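Long-range contact in putative periplasmic protein ydgH (Salmonella enterica subsp. enterica serovar Typhimurium, PDB 4EVU), which is of unknown function but belongs to the YdgH/BhsA/McbA-like (DUF1471) family and is probably a secreted or periplasmic protein, here represented by its C-terminal domain: residues 46-55 against 64-72. Sequence-based numbering, arbitrary orientation.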
loop_
_atom_site.group_PDB
_atom_site.type_symbol
_atom_site.label_atom_id
_atom_site.label_comp_id
_atom_site.label_asym_id
_atom_site.label_seq_id
_atom_site.Cartn_x
_atom_site.Cartn_y
_atom_site.Cartn_z
ATOM N N LYS B 46 -10.048 -3.742 -17.187
ATOM C CA LYS B 46 -11.425 -4.260 -16.994
ATOM C C LYS B 46 -12.507 -3.195 -17.118
ATOM O O LYS B 46 -13.701 -3.473 -16.900
ATOM C CB LYS B 46 -11.554 -5.003 -15.659
ATOM C CG LYS B 46 -10.727 -6.275 -15.635
ATOM C CD LYS B 46 -10.777 -6.986 -14.307
ATOM C CE LYS B 46 -10.354 -8.442 -14.394
ATOM N NZ LYS B 46 -11.574 -9.295 -14.542
ATOM N N GLY B 47 -12.134 -1.986 -17.499
ATOM C CA GLY B 47 -13.111 -0.930 -17.672
ATOM C C GLY B 47 -13.529 -0.128 -16.474
ATOM O O GLY B 47 -14.571 0.541 -16.508
ATOM N N ALA B 48 -12.750 -0.178 -15.394
ATOM C CA ALA B 48 -13.143 0.491 -14.163
ATOM C C ALA B 48 -12.602 1.903 -14.207
ATOM O O ALA B 48 -11.543 2.148 -14.806
ATOM C CB ALA B 48 -12.559 -0.233 -12.942
ATOM N N LYS B 49 -13.329 2.807 -13.566
ATOM C CA LYS B 49 -12.863 4.169 -13.303
ATOM C C LYS B 49 -12.295 4.316 -11.885
ATOM O O LYS B 49 -11.507 5.227 -11.636
ATOM C CB LYS B 49 -14.021 5.151 -13.515
ATOM C CG LYS B 49 -14.597 5.157 -14.935
ATOM C CD LYS B 49 -13.813 6.051 -15.862
ATOM C CE LYS B 49 -14.669 6.600 -17.014
ATOM N NZ LYS B 49 -13.905 7.481 -17.962
ATOM N N TYR B 50 -12.648 3.411 -10.967
ATOM C CA TYR B 50 -12.217 3.490 -9.583
ATOM C C TYR B 50 -11.944 2.087 -9.081
ATOM O O TYR B 50 -12.529 1.124 -9.585
ATOM C CB TYR B 50 -13.268 4.103 -8.659
ATOM C CG TYR B 50 -13.838 5.386 -9.171
ATOM C CD1 TYR B 50 -13.161 6.586 -8.980
ATOM C CD2 TYR B 50 -14.992 5.394 -9.932
ATOM C CE1 TYR B 50 -13.667 7.790 -9.497
ATOM C CE2 TYR B 50 -15.497 6.558 -10.446
ATOM C CZ TYR B 50 -14.845 7.752 -10.243
ATOM O OH TYR B 50 -15.422 8.907 -10.794
ATOM N N TYR B 51 -11.110 1.992 -8.049
ATOM C CA TYR B 51 -10.926 0.738 -7.333
ATOM C C TYR B 51 -10.802 0.998 -5.836
ATOM O O TYR B 51 -10.464 2.092 -5.426
ATOM C CB TYR B 51 -9.711 -0.052 -7.861
ATOM C CG TYR B 51 -8.410 0.630 -7.591
ATOM C CD1 TYR B 51 -7.723 0.423 -6.416
ATOM C CD2 TYR B 51 -7.866 1.496 -8.532
ATOM C CE1 TYR B 51 -6.506 1.055 -6.152
ATOM C CE2 TYR B 51 -6.660 2.140 -8.264
ATOM C CZ TYR B 51 -5.983 1.899 -7.076
ATOM O OH TYR B 51 -4.798 2.556 -6.822
ATOM N N HIS B 52 -11.037 -0.044 -5.050
ATOM C CA HIS B 52 -10.859 0.003 -3.617
ATOM C C HIS B 52 -10.224 -1.304 -3.176
ATOM O O HIS B 52 -10.750 -2.391 -3.424
ATOM C CB HIS B 52 -12.178 0.186 -2.876
ATOM C CG HIS B 52 -12.029 0.197 -1.406
ATOM N ND1 HIS B 52 -11.305 1.157 -0.733
ATOM C CD2 HIS B 52 -12.432 -0.700 -0.484
ATOM C CE1 HIS B 52 -11.291 0.846 0.553
ATOM N NE2 HIS B 52 -11.985 -0.260 0.732
ATOM N N ILE B 53 -9.026 -1.201 -2.569
ATOM C CA ILE B 53 -8.331 -2.377 -2.089
ATOM C C ILE B 53 -9.098 -3.002 -0.920
ATOM O O ILE B 53 -9.463 -2.328 0.024
ATOM C CB ILE B 53 -6.839 -2.069 -1.712
ATOM C CG1 ILE B 53 -6.031 -1.555 -2.972
ATOM C CG2 ILE B 53 -6.191 -3.282 -1.019
ATOM C CD1 ILE B 53 -4.558 -1.456 -2.889
ATOM N N THR B 54 -9.387 -4.293 -1.050
ATOM C CA THR B 54 -10.124 -5.058 -0.047
ATOM C C THR B 54 -9.270 -6.001 0.785
ATOM O O THR B 54 -9.609 -6.270 1.944
ATOM C CB THR B 54 -11.247 -5.843 -0.730
ATOM O OG1 THR B 54 -10.713 -6.528 -1.865
ATOM C CG2 THR B 54 -12.331 -4.859 -1.218
ATOM N N ARG B 55 -8.157 -6.486 0.232
ATOM C CA ARG B 55 -7.245 -7.375 0.938
ATOM C C ARG B 55 -5.821 -7.113 0.516
ATOM O O ARG B 55 -5.586 -6.860 -0.645
ATOM C CB ARG B 55 -7.554 -8.853 0.673
ATOM C CG ARG B 55 -8.975 -9.308 0.900
ATOM C CD ARG B 55 -9.289 -9.535 2.387
ATOM N NE ARG B 55 -10.638 -10.068 2.528
ATOM C CZ ARG B 55 -11.760 -9.320 2.552
ATOM N NH1 ARG B 55 -11.724 -7.980 2.492
ATOM N NH2 ARG B 55 -12.933 -9.916 2.624
ATOM N N ILE B 64 3.616 -9.252 -2.813
ATOM C CA ILE B 64 2.373 -8.836 -2.155
ATOM C C ILE B 64 1.212 -9.481 -2.928
ATOM O O ILE B 64 1.284 -9.602 -4.136
ATOM C CB ILE B 64 2.264 -7.271 -2.093
ATOM C CG1 ILE B 64 1.070 -6.862 -1.282
ATOM C CG2 ILE B 64 2.290 -6.622 -3.477
ATOM C CD1 ILE B 64 0.979 -5.385 -0.924
ATOM N N THR B 65 0.212 -9.965 -2.209
ATOM C CA THR B 65 -1.043 -10.449 -2.781
ATOM C C THR B 65 -2.096 -9.431 -2.439
ATOM O O THR B 65 -2.188 -8.976 -1.320
ATOM C CB THR B 65 -1.374 -11.846 -2.211
ATOM O OG1 THR B 65 -0.372 -12.765 -2.632
ATOM C CG2 THR B 65 -2.715 -12.331 -2.701
ATOM N N ILE B 66 -2.842 -9.008 -3.454
ATOM C CA ILE B 66 -3.792 -7.933 -3.318
ATOM C C ILE B 66 -5.066 -8.276 -3.994
ATOM O O ILE B 66 -5.050 -8.878 -5.076
ATOM C CB ILE B 66 -3.288 -6.699 -4.116
ATOM C CG1 ILE B 66 -2.264 -5.945 -3.327
ATOM C CG2 ILE B 66 -4.441 -5.718 -4.484
ATOM C CD1 ILE B 66 -2.809 -4.604 -2.762
ATOM N N SER B 67 -6.160 -7.784 -3.402
ATOM C CA SER B 67 -7.407 -7.752 -4.133
ATOM C C SER B 67 -8.053 -6.378 -3.994
ATOM O O SER B 67 -7.874 -5.692 -3.004
ATOM C CB SER B 67 -8.344 -8.805 -3.644
ATOM O OG SER B 67 -8.746 -8.579 -2.345
ATOM N N ALA B 68 -8.823 -6.024 -5.017
ATOM C CA ALA B 68 -9.520 -4.747 -5.101
ATOM C C ALA B 68 -10.841 -4.881 -5.816
ATOM O O ALA B 68 -10.948 -5.524 -6.860
ATOM C CB ALA B 68 -8.670 -3.702 -5.835
ATOM N N ASP B 69 -11.846 -4.257 -5.241
ATOM C CA ASP B 69 -13.145 -4.113 -5.900
ATOM C C ASP B 69 -13.008 -3.015 -6.983
ATOM O O ASP B 69 -12.283 -2.023 -6.781
ATOM C CB ASP B 69 -14.185 -3.676 -4.900
ATOM C CG ASP B 69 -14.744 -4.775 -4.033
ATOM O OD1 ASP B 69 -14.689 -5.958 -4.421
ATOM O OD2 ASP B 69 -15.326 -4.407 -2.957
ATOM N N LEU B 70 -13.699 -3.228 -8.110
ATOM C CA LEU B 70 -13.729 -2.319 -9.240
ATOM C C LEU B 70 -15.081 -1.639 -9.389
ATOM O O LEU B 70 -16.100 -2.274 -9.242
ATOM C CB LEU B 70 -13.412 -3.063 -10.505
ATOM C CG LEU B 70 -12.073 -3.789 -10.603
ATOM C CD1 LEU B 70 -11.922 -4.303 -12.042
ATOM C CD2 LEU B 70 -10.905 -2.945 -10.155
ATOM N N TYR B 71 -15.054 -0.365 -9.791
ATOM C CA TYR B 71 -16.251 0.457 -9.944
ATOM C C TYR B 71 -16.220 1.231 -11.262
ATOM O O TYR B 71 -15.160 1.739 -11.711
ATOM C CB TYR B 71 -16.395 1.465 -8.800
ATOM C CG TYR B 71 -16.355 0.887 -7.442
ATOM C CD1 TYR B 71 -17.518 0.661 -6.710
ATOM C CD2 TYR B 71 -15.118 0.553 -6.841
ATOM C CE1 TYR B 71 -17.453 0.109 -5.423
ATOM C CE2 TYR B 71 -15.071 -0.010 -5.614
ATOM C CZ TYR B 71 -16.218 -0.205 -4.887
ATOM O OH TYR B 71 -16.158 -0.785 -3.628
ATOM N N LYS B 72 -17.415 1.361 -11.839
ATOM C CA LYS B 72 -17.628 2.251 -12.966
ATOM C C LYS B 72 -17.735 3.707 -12.506
ATOM O O LYS B 72 -18.058 3.996 -11.338
ATOM C CB LYS B 72 -18.886 1.847 -13.753
ATOM C CG LYS B 72 -18.852 0.420 -14.297
ATOM C CD LYS B 72 -17.916 0.259 -15.481
ATOM C CE LYS B 72 -17.816 -1.168 -15.978
ATOM N NZ LYS B 72 -19.033 -1.664 -16.604
ATOM O OXT LYS B 72 -17.468 4.641 -13.294
HETATM O O HOH W 1 -12.898 -7.867 -3.112
#
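Tyr50 pairs with Tyr71, and His52 with Asp69, as hydrogen-bonded pairs of the antiparallel hairpin formed by strands 50-57 and 63-71; His52 O accepts from Asp69 N at 2.8 Å. A classic beta bulge bounds this run on either side. At one, Tyr71 O takes two donors, Lys49 N at 2.8 Å, in the carbonyl plane, and Tyr50 N, tilted from it. At the other, Thr54 N and Arg55 N both face Ser67 O, the second through a weak bond.

The second bulge also carries a polar cluster. A chi1 of 48° tucks Thr54 OG1 in among its own backbone atoms and turns it to Ser67 OG, 2.9 Å away, in a hydroxyl-hydroxyl hydrogen bond. A water joins the same Thr54 OG1 to Asp69 OD1, to which it donates, while the Thr54 and Asp69 side chains cross at about a right angle, bringing CG2 to Asp69 OD2 at 3.5 Å.

Apolar contacts line the other face, covered by helix 32-45 at Tyr51 and Leu70. Leu70 spreads its two methyls: CD1 reaches Lys46 CD at 3.7 Å, at the helix end, where Gly47 is the C-prime residue of a Schellman motif, and CD2 lies against Tyr51 CB. Farther along, Ile53 CD1 meets Ile66 CD1 at 3.6 Å, and Met32 of the second subunit packs on both isoleucines. On the opposite face, the Tyr71 ring turns an edge to Tyr50 O and brings CE2 to His52 CB at 4.0 Å.

The hairpin thus illustrates how a doubled acceptor holds a bulge: Tyr71 O is gripped by two N-H groups, Ser67 O by one firmly and one weakly, with a hydroxyl pair, linked to a carboxylate through one water, reinforcing the second.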